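PDB 4OPE: Nrps/pks from Streptomyces albus, which probably catalyses the decarboxylative condensation that extends a thioester-bound acyl chain, as a ketosynthase domain of the oxazolomycin assembly line. Local coordinates for residues A303-L308 with T416-A421; D257-L262 with A560-L565; R285-L290 with P320-G325; V264-A269 with A298-A303. One frame throughout, in Å; residues are numbered along the deposited sequence.

Contact 1. Residues A303-L308 with T416-A421; sequences ADLGYL and TAAISA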
loop_
_atom_site.group_PDB
_atom_site.type_symbol
_atom_site.label_atom_id
_atom_site.label_comp_id
_atom_site.label_asym_id
_atom_site.label_seq_id
_atom_site.Cartn_x
_atom_site.Cartn_y
_atom_site.Cartn_z
ATOM N N ALA A 303 -24.394 -2.474 -22.694
ATOM C CA ALA A 303 -24.750 -3.285 -23.860
ATOM C C ALA A 303 -23.507 -3.845 -24.592
ATOM O O ALA A 303 -23.565 -4.866 -25.284
ATOM C CB ALA A 303 -25.602 -2.451 -24.811
ATOM N N ASP A 304 -22.390 -3.148 -24.431
ATOM C CA ASP A 304 -21.143 -3.525 -25.067
ATOM C C ASP A 304 -20.290 -4.427 -24.205
ATOM O O ASP A 304 -19.223 -4.779 -24.623
ATOM C CB ASP A 304 -20.302 -2.274 -25.386
ATOM C CG ASP A 304 -21.044 -1.240 -26.230
ATOM O OD1 ASP A 304 -21.878 -1.634 -27.081
ATOM O OD2 ASP A 304 -20.753 -0.029 -26.025
ATOM N N LEU A 305 -20.719 -4.770 -23.003
ATOM C CA LEU A 305 -19.887 -5.535 -22.107
ATOM C C LEU A 305 -19.995 -7.012 -22.393
ATOM O O LEU A 305 -21.067 -7.547 -22.377
ATOM C CB LEU A 305 -20.356 -5.268 -20.715
ATOM C CG LEU A 305 -19.509 -5.766 -19.577
ATOM C CD1 LEU A 305 -18.087 -5.251 -19.696
ATOM C CD2 LEU A 305 -20.149 -5.225 -18.324
ATOM N N GLY A 306 -18.883 -7.673 -22.667
ATOM C CA GLY A 306 -18.901 -9.103 -23.029
ATOM C C GLY A 306 -18.894 -10.132 -21.918
ATOM O O GLY A 306 -19.337 -11.256 -22.115
ATOM N N TYR A 307 -18.387 -9.770 -20.748
ATOM C CA TYR A 307 -18.229 -10.718 -19.641
ATOM C C TYR A 307 -17.946 -9.958 -18.383
ATOM O O TYR A 307 -17.298 -8.931 -18.415
ATOM C CB TYR A 307 -17.080 -11.708 -19.898
ATOM C CG TYR A 307 -16.886 -12.715 -18.811
ATOM C CD1 TYR A 307 -17.665 -13.845 -18.737
ATOM C CD2 TYR A 307 -15.919 -12.546 -17.876
ATOM C CE1 TYR A 307 -17.491 -14.778 -17.744
ATOM C CE2 TYR A 307 -15.752 -13.449 -16.850
ATOM C CZ TYR A 307 -16.540 -14.557 -16.793
ATOM O OH TYR A 307 -16.335 -15.434 -15.754
ATOM N N LEU A 308 -18.436 -10.490 -17.274
ATOM C CA LEU A 308 -18.284 -9.875 -15.941
ATOM C C LEU A 308 -17.684 -10.929 -15.009
ATOM O O LEU A 308 -18.341 -11.914 -14.687
ATOM C CB LEU A 308 -19.641 -9.413 -15.414
ATOM C CG LEU A 308 -19.776 -8.492 -14.186
ATOM C CD1 LEU A 308 -19.406 -9.103 -12.852
ATOM C CD2 LEU A 308 -18.943 -7.248 -14.364
ATOM N N THR A 416 -14.898 -7.343 -24.646
ATOM C CA THR A 416 -14.663 -6.556 -23.423
ATOM C C THR A 416 -15.038 -7.336 -22.155
ATOM O O THR A 416 -15.872 -8.247 -22.175
ATOM C CB THR A 416 -15.443 -5.225 -23.386
ATOM O OG1 THR A 416 -16.832 -5.514 -23.417
ATOM C CG2 THR A 416 -15.129 -4.366 -24.568
ATOM N N ALA A 417 -14.398 -6.981 -21.057
ATOM C CA ALA A 417 -14.710 -7.611 -19.827
ATOM C C ALA A 417 -14.503 -6.649 -18.694
ATOM O O ALA A 417 -13.735 -5.672 -18.777
ATOM C CB ALA A 417 -13.865 -8.842 -19.626
ATOM N N ALA A 418 -15.222 -6.942 -17.628
ATOM C CA ALA A 418 -15.163 -6.136 -16.456
ATOM C C ALA A 418 -14.931 -7.052 -15.279
ATOM O O ALA A 418 -15.480 -8.137 -15.228
ATOM C CB ALA A 418 -16.476 -5.381 -16.311
ATOM N N ILE A 419 -14.137 -6.587 -14.329
ATOM C CA ILE A 419 -13.701 -7.401 -13.193
ATOM C C ILE A 419 -13.852 -6.622 -11.915
ATOM O O ILE A 419 -13.369 -5.498 -11.831
ATOM C CB ILE A 419 -12.215 -7.743 -13.320
ATOM C CG1 ILE A 419 -11.977 -8.231 -14.742
ATOM C CG2 ILE A 419 -11.812 -8.769 -12.247
ATOM C CD1 ILE A 419 -10.542 -8.612 -15.031
ATOM N N SER A 420 -14.484 -7.262 -10.931
ATOM C CA SER A 420 -14.734 -6.679 -9.610
ATOM C C SER A 420 -13.951 -7.379 -8.501
ATOM O O SER A 420 -13.760 -8.579 -8.510
ATOM C CB SER A 420 -16.200 -6.805 -9.232
ATOM O OG SER A 420 -17.046 -5.944 -9.972
ATOM N N ALA A 421 -13.541 -6.589 -7.525
ATOM C CA ALA A 421 -12.998 -7.091 -6.313
ATOM C C ALA A 421 -13.371 -6.149 -5.162
ATOM O O ALA A 421 -13.053 -4.954 -5.193
ATOM C CB ALA A 421 -11.504 -7.199 -6.454
#
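Hydrogen bonds between residues 303-308 and 416-421 run from the turn at Asp304-Gly306 to the bridge beside Tyr307. At the turn, the hydroxyl of Thr416 sits between its own backbone N and carbonyl carbon (chi1 62°), from where Thr416 OG1 donates to Asp304 O at 2.8 Å, in the carbonyl plane and on a lone pair. The same oxygen accepts Gly306 N at 3.1 Å, so one hydroxyl ties two points of the turn; Gly306 N also makes a weak bond to Thr416 O. Two residues further on, Ala418 N reaches Tyr307 O at 3.0 Å with an N-H...O angle of 154°, and Leu308 and Ala418 form a parallel bridge. Leu308 CA lies 3.4 Å from Ala418 O, a CA-H...O contact that accompanies the bridge.

The apolar contribution centres on the methyl of Ala418. Leu305 CD1 approaches Ala418 CB to 3.8 Å and Leu308 CD2 comes to 3.7 Å from it; in both leucines CG is anti to the backbone N.

Strand 416-422 thus runs parallel to the short strand 308-309, with 427-434 along its other edge and 340-343 beyond Leu308. Helix 356-370 covers the face bearing Ala417 and Ile419, and its Lys363 binds Tyr307 OH.

Contact 2. Residues D257-L262 with A560-L565; sequences DGDRVL and APRVSL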
loop_
_atom_site.group_PDB
_atom_site.type_symbol
_atom_site.label_atom_id
_atom_site.label_comp_id
_atom_site.label_asym_id
_atom_site.label_seq_id
_atom_site.Cartn_x
_atom_site.Cartn_y
_atom_site.Cartn_z
ATOM N N ASP A 257 7.622 -0.971 -29.486
ATOM C CA ASP A 257 8.563 -2.039 -29.122
ATOM C C ASP A 257 8.194 -3.389 -29.731
ATOM O O ASP A 257 8.844 -4.390 -29.431
ATOM C CB ASP A 257 8.650 -2.196 -27.586
ATOM C CG ASP A 257 9.227 -0.945 -26.874
ATOM O OD1 ASP A 257 9.414 0.135 -27.494
ATOM O OD2 ASP A 257 9.483 -1.050 -25.659
ATOM N N GLY A 258 7.146 -3.419 -30.551
ATOM C CA GLY A 258 6.470 -4.671 -30.940
ATOM C C GLY A 258 6.113 -5.678 -29.836
ATOM O O GLY A 258 6.418 -6.872 -29.979
ATOM N N ASP A 259 5.484 -5.235 -28.733
ATOM C CA ASP A 259 5.087 -6.186 -27.683
ATOM C C ASP A 259 3.840 -6.889 -28.134
ATOM O O ASP A 259 3.057 -6.329 -28.882
ATOM C CB ASP A 259 4.775 -5.516 -26.365
ATOM C CG ASP A 259 5.934 -4.782 -25.802
ATOM O OD1 ASP A 259 7.016 -5.367 -25.620
ATOM O OD2 ASP A 259 5.763 -3.586 -25.539
ATOM N N ARG A 260 3.646 -8.108 -27.661
ATOM C CA ARG A 260 2.352 -8.731 -27.773
ATOM C C ARG A 260 1.442 -8.061 -26.717
ATOM O O ARG A 260 1.762 -8.044 -25.535
ATOM C CB ARG A 260 2.483 -10.244 -27.570
ATOM C CG ARG A 260 1.192 -11.009 -27.696
ATOM C CD ARG A 260 1.445 -12.505 -27.699
ATOM N NE ARG A 260 2.263 -12.927 -26.552
ATOM C CZ ARG A 260 2.542 -14.192 -26.251
ATOM N NH1 ARG A 260 2.046 -15.185 -26.985
ATOM N NH2 ARG A 260 3.291 -14.464 -25.190
ATOM N N VAL A 261 0.340 -7.463 -27.161
ATOM C CA VAL A 261 -0.595 -6.781 -26.264
ATOM C C VAL A 261 -1.707 -7.748 -25.818
ATOM O O VAL A 261 -2.412 -8.326 -26.627
ATOM C CB VAL A 261 -1.166 -5.549 -26.968
ATOM C CG1 VAL A 261 -2.240 -4.905 -26.140
ATOM C CG2 VAL A 261 -0.077 -4.534 -27.173
ATOM N N LEU A 262 -1.872 -7.918 -24.522
ATOM C CA LEU A 262 -2.847 -8.875 -24.001
ATOM C C LEU A 262 -4.224 -8.293 -23.800
ATOM O O LEU A 262 -5.222 -9.030 -23.782
ATOM C CB LEU A 262 -2.358 -9.416 -22.661
ATOM C CG LEU A 262 -1.462 -10.662 -22.715
ATOM C CD1 LEU A 262 -0.594 -10.662 -23.935
ATOM C CD2 LEU A 262 -0.572 -10.782 -21.516
ATOM N N ALA A 560 9.305 -9.660 -34.977
ATOM C CA ALA A 560 8.964 -11.069 -34.962
ATOM C C ALA A 560 7.762 -11.330 -34.057
ATOM O O ALA A 560 7.613 -10.718 -32.991
ATOM C CB ALA A 560 10.155 -11.893 -34.497
ATOM N N PRO A 561 6.907 -12.257 -34.474
ATOM C CA PRO A 561 5.796 -12.590 -33.612
ATOM C C PRO A 561 6.281 -13.384 -32.387
ATOM O O PRO A 561 7.299 -14.077 -32.466
ATOM C CB PRO A 561 4.936 -13.458 -34.514
ATOM C CG PRO A 561 5.947 -14.190 -35.388
ATOM C CD PRO A 561 7.149 -13.283 -35.509
ATOM N N ARG A 562 5.570 -13.297 -31.260
ATOM C CA ARG A 562 5.992 -14.058 -30.092
ATOM C C ARG A 562 5.003 -15.081 -29.547
ATOM O O ARG A 562 3.813 -15.036 -29.783
ATOM C CB ARG A 562 6.517 -13.109 -29.029
ATOM C CG ARG A 562 7.847 -12.488 -29.502
ATOM C CD ARG A 562 8.560 -11.665 -28.441
ATOM N NE ARG A 562 7.681 -10.688 -27.777
ATOM C CZ ARG A 562 7.967 -9.389 -27.609
ATOM N NH1 ARG A 562 9.104 -8.852 -28.046
ATOM N NH2 ARG A 562 7.115 -8.605 -26.975
ATOM N N VAL A 563 5.549 -16.042 -28.833
ATOM C CA VAL A 563 4.784 -17.067 -28.170
ATOM C C VAL A 563 5.280 -17.213 -26.756
ATOM O O VAL A 563 6.386 -16.791 -26.403
ATOM C CB VAL A 563 4.886 -18.413 -28.893
ATOM C CG1 VAL A 563 4.290 -18.261 -30.277
ATOM C CG2 VAL A 563 6.320 -18.909 -29.004
ATOM N N SER A 564 4.448 -17.821 -25.947
ATOM C CA SER A 564 4.736 -18.020 -24.548
ATOM C C SER A 564 5.354 -19.362 -24.427
ATOM O O SER A 564 4.743 -20.343 -24.825
ATOM C CB SER A 564 3.428 -18.062 -23.822
ATOM O OG SER A 564 2.710 -16.870 -24.046
ATOM N N LEU A 565 6.564 -19.421 -23.898
ATOM C CA LEU A 565 7.274 -20.671 -23.677
ATOM C C LEU A 565 7.527 -20.826 -22.208
ATOM O O LEU A 565 7.589 -19.838 -21.475
ATOM C CB LEU A 565 8.622 -20.657 -24.380
ATOM C CG LEU A 565 8.595 -20.351 -25.887
ATOM C CD1 LEU A 565 9.926 -19.833 -26.368
ATOM C CD2 LEU A 565 8.193 -21.578 -26.701
HETATM O O HOH W 1 4.598 -8.539 -25.103
HETATM O O HOH W 2 1.504 -18.081 -27.249
#
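Arg260 carries much of this surface contact, and its chain leads from residues 257-262 to 560-565. Its CB points toward the other segment, CG stands anti to the backbone N (chi1 -179°), and the chain stays extended until it bends at chi3 (52°). Arg260 CD then passes 4.0 Å from Arg562 O. Beyond NE the guanidinium has the backbone of Arg562 over one face, with Arg562 C 3.9 Å above its plane. Arg260 NH1 is hydrogen-bonded to a water at 3.0 Å, which also accepts Ser564 N at 3.2 Å. At the tip, Arg260 NH2 donates to Ser564 OG at 2.7 Å, the hydroxyl lying 26° out of the guanidinium plane.

Arg562 returns the reach in the opposite sense. Arg562 NH2 forms a long salt bridge of 3.5 Å with Asp259 OD1, with OD1 at the guanidinium's edge, and binds a second water at 3.1 Å, also at that edge.

Gly258 ends helix 251-256 in a Schellman motif. The reciprocal arginines join the loop between that helix and strand 263-272 to the C-terminal tail, which also packs on helix 481-488. This is consistent with the linker that wraps back over the ketosynthase in modular polyketide synthases.

Contact 3. Residues R285-L290 with P320-G325; sequences RAQGVL and PVEITG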
loop_
_atom_site.group_PDB
_atom_site.type_symbol
_atom_site.label_atom_id
_atom_site.label_comp_id
_atom_site.label_asym_id
_atom_site.label_seq_id
_atom_site.Cartn_x
_atom_site.Cartn_y
_atom_site.Cartn_z
ATOM N N ARG A 285 -24.672 0.234 -2.664
ATOM C CA ARG A 285 -24.708 1.580 -3.192
ATOM C C ARG A 285 -23.330 1.937 -3.747
ATOM O O ARG A 285 -23.204 2.447 -4.855
ATOM C CB ARG A 285 -25.122 2.574 -2.100
ATOM C CG ARG A 285 -25.541 3.949 -2.605
ATOM C CD ARG A 285 -25.178 5.094 -1.646
ATOM N NE ARG A 285 -23.950 5.794 -2.074
ATOM C CZ ARG A 285 -22.752 5.735 -1.477
ATOM N NH1 ARG A 285 -21.733 6.413 -2.009
ATOM N NH2 ARG A 285 -22.551 5.022 -0.359
ATOM N N ALA A 286 -22.299 1.643 -2.978
ATOM C CA ALA A 286 -20.952 2.035 -3.323
ATOM C C ALA A 286 -20.419 1.181 -4.464
ATOM O O ALA A 286 -19.730 1.683 -5.345
ATOM C CB ALA A 286 -20.055 1.906 -2.103
ATOM N N GLN A 287 -20.758 -0.103 -4.468
ATOM C CA GLN A 287 -20.445 -0.941 -5.585
ATOM C C GLN A 287 -21.051 -0.383 -6.854
ATOM O O GLN A 287 -20.403 -0.313 -7.910
ATOM C CB GLN A 287 -20.966 -2.351 -5.355
ATOM C CG GLN A 287 -20.288 -3.073 -4.180
ATOM C CD GLN A 287 -20.785 -4.512 -3.951
ATOM O OE1 GLN A 287 -21.469 -5.089 -4.781
ATOM N NE2 GLN A 287 -20.397 -5.093 -2.832
ATOM N N GLY A 288 -22.294 0.026 -6.765
ATOM C CA GLY A 288 -22.967 0.641 -7.895
ATOM C C GLY A 288 -22.275 1.889 -8.439
ATOM O O GLY A 288 -22.067 2.024 -9.671
ATOM N N VAL A 289 -21.926 2.796 -7.541
ATOM C CA VAL A 289 -21.216 3.995 -7.926
ATOM C C VAL A 289 -19.893 3.681 -8.631
ATOM O O VAL A 289 -19.608 4.194 -9.720
ATOM C CB VAL A 289 -20.915 4.865 -6.698
ATOM C CG1 VAL A 289 -20.046 6.053 -7.080
ATOM C CG2 VAL A 289 -22.228 5.324 -6.073
ATOM N N LEU A 290 -19.093 2.820 -7.999
ATOM C CA LEU A 290 -17.780 2.415 -8.514
ATOM C C LEU A 290 -17.892 1.888 -9.944
ATOM O O LEU A 290 -17.230 2.386 -10.846
ATOM C CB LEU A 290 -17.220 1.341 -7.612
ATOM C CG LEU A 290 -15.908 0.719 -8.059
ATOM C CD1 LEU A 290 -14.748 1.642 -7.745
ATOM C CD2 LEU A 290 -15.698 -0.638 -7.418
ATOM N N PRO A 320 -25.965 -11.811 -3.292
ATOM C CA PRO A 320 -27.090 -10.940 -3.662
ATOM C C PRO A 320 -26.740 -9.469 -3.656
ATOM O O PRO A 320 -27.332 -8.689 -4.403
ATOM C CB PRO A 320 -28.123 -11.182 -2.550
ATOM C CG PRO A 320 -27.781 -12.514 -2.000
ATOM C CD PRO A 320 -26.286 -12.639 -2.118
ATOM N N VAL A 321 -25.845 -9.078 -2.760
ATOM C CA VAL A 321 -25.414 -7.693 -2.722
ATOM C C VAL A 321 -24.656 -7.330 -3.991
ATOM O O VAL A 321 -24.836 -6.243 -4.514
ATOM C CB VAL A 321 -24.571 -7.409 -1.464
ATOM C CG1 VAL A 321 -23.788 -6.103 -1.563
ATOM C CG2 VAL A 321 -25.495 -7.392 -0.254
ATOM N N GLU A 322 -23.824 -8.234 -4.488
ATOM C CA GLU A 322 -23.075 -7.967 -5.709
ATOM C C GLU A 322 -24.027 -7.764 -6.886
ATOM O O GLU A 322 -23.865 -6.851 -7.700
ATOM C CB GLU A 322 -22.094 -9.084 -6.004
ATOM C CG GLU A 322 -21.229 -8.815 -7.222
ATOM C CD GLU A 322 -19.948 -9.673 -7.320
ATOM O OE1 GLU A 322 -19.805 -10.689 -6.584
ATOM O OE2 GLU A 322 -19.060 -9.304 -8.156
ATOM N N ILE A 323 -25.055 -8.580 -6.947
ATOM C CA ILE A 323 -26.000 -8.416 -8.020
ATOM C C ILE A 323 -26.769 -7.092 -7.915
ATOM O O ILE A 323 -27.009 -6.400 -8.909
ATOM C CB ILE A 323 -26.953 -9.609 -8.121
ATOM C CG1 ILE A 323 -26.178 -10.906 -8.301
ATOM C CG2 ILE A 323 -27.852 -9.431 -9.314
ATOM C CD1 ILE A 323 -25.257 -10.923 -9.514
ATOM N N THR A 324 -27.150 -6.723 -6.718
ATOM C CA THR A 324 -27.836 -5.478 -6.536
ATOM C C THR A 324 -26.961 -4.306 -6.924
ATOM O O THR A 324 -27.449 -3.363 -7.497
ATOM C CB THR A 324 -28.192 -5.320 -5.081
ATOM O OG1 THR A 324 -28.927 -6.476 -4.687
ATOM C CG2 THR A 324 -28.999 -4.055 -4.855
ATOM N N GLY A 325 -25.672 -4.355 -6.596
ATOM C CA GLY A 325 -24.731 -3.304 -6.992
ATOM C C GLY A 325 -24.706 -3.140 -8.499
ATOM O O GLY A 325 -24.765 -2.019 -9.008
HETATM O O HOH W 3 -21.536 -5.453 -7.591
#
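Gln287 and Val321 cross at about a right angle between helices 284-298 and 318-329. The axes of the two short segments approach to 8.3 Å at a signed crossing angle of -43°. Gln287 CG is anti to its carbonyl carbon (chi1 -65°), and beyond it the chain is extended, so the amide projects toward the second helix. Its two ends do different work. Gln287 NE2 lies 3.8 Å from Val321 CG1, the branch that stands anti to the backbone N, while Gln287 OE1 sits 3.4 Å from Glu322 CA, closest to the backbone of the second helix. A water donates to Gln287 OE1 at 2.8 Å and to Glu322 O at 2.7 Å, giving the buried amide oxygen an indirect bond to the second helix; no direct hydrogen bond links the segments. An alanine in place of Gln287 would remove the amide and would probably lose the water bridge and weaken the packing against Val321.

Two glycines bring the backbones close: Gly288 CA is 4.4 Å from Gly325 CA and 3.4 Å from Gly325 O, a CA-H...O contact. Alongside, Gln287 CB rests 4.2 Å from Gly325 CA.

The CB of Glu322 is directed away from Gln287's helix, and its carboxylate accepts His311 N and Gly312 N in the family's HGTGT sequence. Arg285 reaches out to a salt bridge with Asp166 of the second subunit. Two helices, which follow strands 263-272 and 308-309, thus cross with glycines at the closest approach of their backbones, in the C-terminal half of the thiolase fold.

Contact 4. Residues V264-A269 with A298-A303; sequences VVRSTA and AGLAPA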
loop_
_atom_site.group_PDB
_atom_site.type_symbol
_atom_site.label_atom_id
_atom_site.label_comp_id
_atom_site.label_asym_id
_atom_site.label_seq_id
_atom_site.Cartn_x
_atom_site.Cartn_y
_atom_site.Cartn_z
ATOM N N VAL A 264 -6.256 -4.034 -23.480
ATOM C CA VAL A 264 -6.218 -2.618 -23.244
ATOM C C VAL A 264 -6.988 -2.384 -21.978
ATOM O O VAL A 264 -8.144 -2.847 -21.846
ATOM C CB VAL A 264 -6.956 -1.868 -24.369
ATOM C CG1 VAL A 264 -7.019 -0.383 -24.077
ATOM C CG2 VAL A 264 -6.286 -2.149 -25.695
ATOM N N VAL A 265 -6.372 -1.639 -21.065
ATOM C CA VAL A 265 -7.017 -1.257 -19.843
ATOM C C VAL A 265 -7.872 -0.022 -20.066
ATOM O O VAL A 265 -7.383 1.091 -19.981
ATOM C CB VAL A 265 -5.974 -0.981 -18.787
ATOM C CG1 VAL A 265 -6.636 -0.515 -17.470
ATOM C CG2 VAL A 265 -5.175 -2.270 -18.570
ATOM N N ARG A 266 -9.148 -0.231 -20.361
ATOM C CA ARG A 266 -10.038 0.878 -20.681
ATOM C C ARG A 266 -10.264 1.825 -19.499
ATOM O O ARG A 266 -10.251 3.029 -19.669
ATOM C CB ARG A 266 -11.368 0.355 -21.242
ATOM C CG ARG A 266 -11.261 -0.221 -22.682
ATOM C CD ARG A 266 -11.474 0.817 -23.790
ATOM N NE ARG A 266 -12.857 1.338 -23.808
ATOM C CZ ARG A 266 -13.916 0.728 -24.368
ATOM N NH1 ARG A 266 -13.772 -0.433 -25.003
ATOM N NH2 ARG A 266 -15.130 1.282 -24.312
ATOM N N SER A 267 -10.459 1.274 -18.311
ATOM C CA SER A 267 -10.598 2.057 -17.093
ATOM C C SER A 267 -10.334 1.239 -15.805
ATOM O O SER A 267 -10.395 -0.009 -15.786
ATOM C CB SER A 267 -11.997 2.684 -17.008
ATOM O OG SER A 267 -12.988 1.739 -16.597
ATOM N N THR A 268 -10.006 1.982 -14.749
ATOM C CA THR A 268 -9.958 1.428 -13.403
ATOM C C THR A 268 -10.598 2.384 -12.407
ATOM O O THR A 268 -10.571 3.590 -12.594
ATOM C CB THR A 268 -8.529 1.094 -12.905
ATOM O OG1 THR A 268 -7.757 2.287 -12.813
ATOM C CG2 THR A 268 -7.859 0.142 -13.840
ATOM N N ALA A 269 -11.152 1.818 -11.346
ATOM C CA ALA A 269 -11.671 2.621 -10.288
ATOM C C ALA A 269 -11.618 1.925 -8.928
ATOM O O ALA A 269 -11.693 0.664 -8.820
ATOM C CB ALA A 269 -13.083 3.028 -10.631
ATOM N N ALA A 298 -14.411 4.381 -19.077
ATOM C CA ALA A 298 -14.129 3.485 -20.172
ATOM C C ALA A 298 -14.807 3.902 -21.476
ATOM O O ALA A 298 -14.446 3.419 -22.560
ATOM C CB ALA A 298 -14.621 2.099 -19.801
ATOM N N GLY A 299 -15.834 4.740 -21.378
ATOM C CA GLY A 299 -16.662 5.024 -22.530
ATOM C C GLY A 299 -17.503 3.850 -22.990
ATOM O O GLY A 299 -17.792 3.710 -24.166
ATOM N N LEU A 300 -17.961 3.050 -22.048
ATOM C CA LEU A 300 -18.577 1.788 -22.363
ATOM C C LEU A 300 -19.974 1.733 -21.802
ATOM O O LEU A 300 -20.231 2.169 -20.699
ATOM C CB LEU A 300 -17.741 0.671 -21.752
ATOM C CG LEU A 300 -18.159 -0.778 -21.966
ATOM C CD1 LEU A 300 -17.845 -1.197 -23.381
ATOM C CD2 LEU A 300 -17.407 -1.690 -21.033
ATOM N N ALA A 301 -20.877 1.169 -22.583
ATOM C CA ALA A 301 -22.239 0.955 -22.175
ATOM C C ALA A 301 -22.348 -0.476 -21.797
ATOM O O ALA A 301 -21.675 -1.326 -22.389
ATOM C CB ALA A 301 -23.169 1.221 -23.341
ATOM N N PRO A 302 -23.211 -0.773 -20.832
ATOM C CA PRO A 302 -23.474 -2.147 -20.473
ATOM C C PRO A 302 -23.778 -3.024 -21.673
ATOM O O PRO A 302 -23.468 -4.189 -21.678
ATOM C CB PRO A 302 -24.685 -2.023 -19.560
ATOM C CG PRO A 302 -24.495 -0.731 -18.871
ATOM C CD PRO A 302 -23.695 0.153 -19.796
ATOM N N ALA A 303 -24.394 -2.474 -22.694
ATOM C CA ALA A 303 -24.750 -3.285 -23.860
ATOM C C ALA A 303 -23.507 -3.845 -24.592
ATOM O O ALA A 303 -23.565 -4.866 -25.284
ATOM C CB ALA A 303 -25.602 -2.451 -24.811
#
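A classic beta bulge in strand 263-272 shapes this contact: Arg266 and Ser267 both face Ile432 of strand 427-434, and the helical backbone angles of Arg266 mark the irregularity. Across from it, Gly299 is the first residue after helix 284-298 to leave helical angles, with positive phi in a Schellman motif.

Arg266 points toward that helix end and is bent at both chi2 and chi3, which turns its guanidinium edge-on to the carbonyl of Ala298. Two nitrogens grip one atom: Arg266 NE donates to Ala298 O at 2.9 Å, on a lone pair, and Arg266 NH2 donates to Ala298 O at 2.8 Å, from 40° above the carbonyl plane. Ala298 O itself lies only 7° out of the guanidinium plane. Leu300 CB lies 3.7 Å from Arg266 NH2, and closer to the strand Arg266 CB meets Ala298 CB at 4.0 Å. Ser267 fills the next position, its OG 3.6 Å from Ala298 CB and bonded to Ala294 O.

A leucine in place of Arg266 would remove both donors and would probably weaken the anchoring of the helix end to the strand.

Arg266 NH1 forms a salt bridge with Glu434, which probably fixes the rotation of the guanidinium. A cation bonded to a carbonyl at the C-terminal end of a helix is likely to be favoured by the partial negative charge of that helix end.

Overall arrangement
Contacts 1, 3 and 4 are buried and lie on the same side of the chain's centre, whereas contact 2 is at the surface, its centre about 25 Å from that of contact 1. Contacts 1 and 4 reach the same sheet, share Ala303 and touch through Leu305 and Leu300; contacts 3 and 4 use opposite ends of helix 284-298 and meet where Leu290 packs on Ala269. Contact 1 relies on backbone pairing, a bridging threonine hydroxyl and methyl packing, contact 3 on close glycine backbones and one water. Charged side chains bond across the segments only in contacts 2 and 4: arginine grips a helix-end carbonyl in contact 4, while in contact 2 arginines, waters and a long salt bridge join loops lacking regular structure.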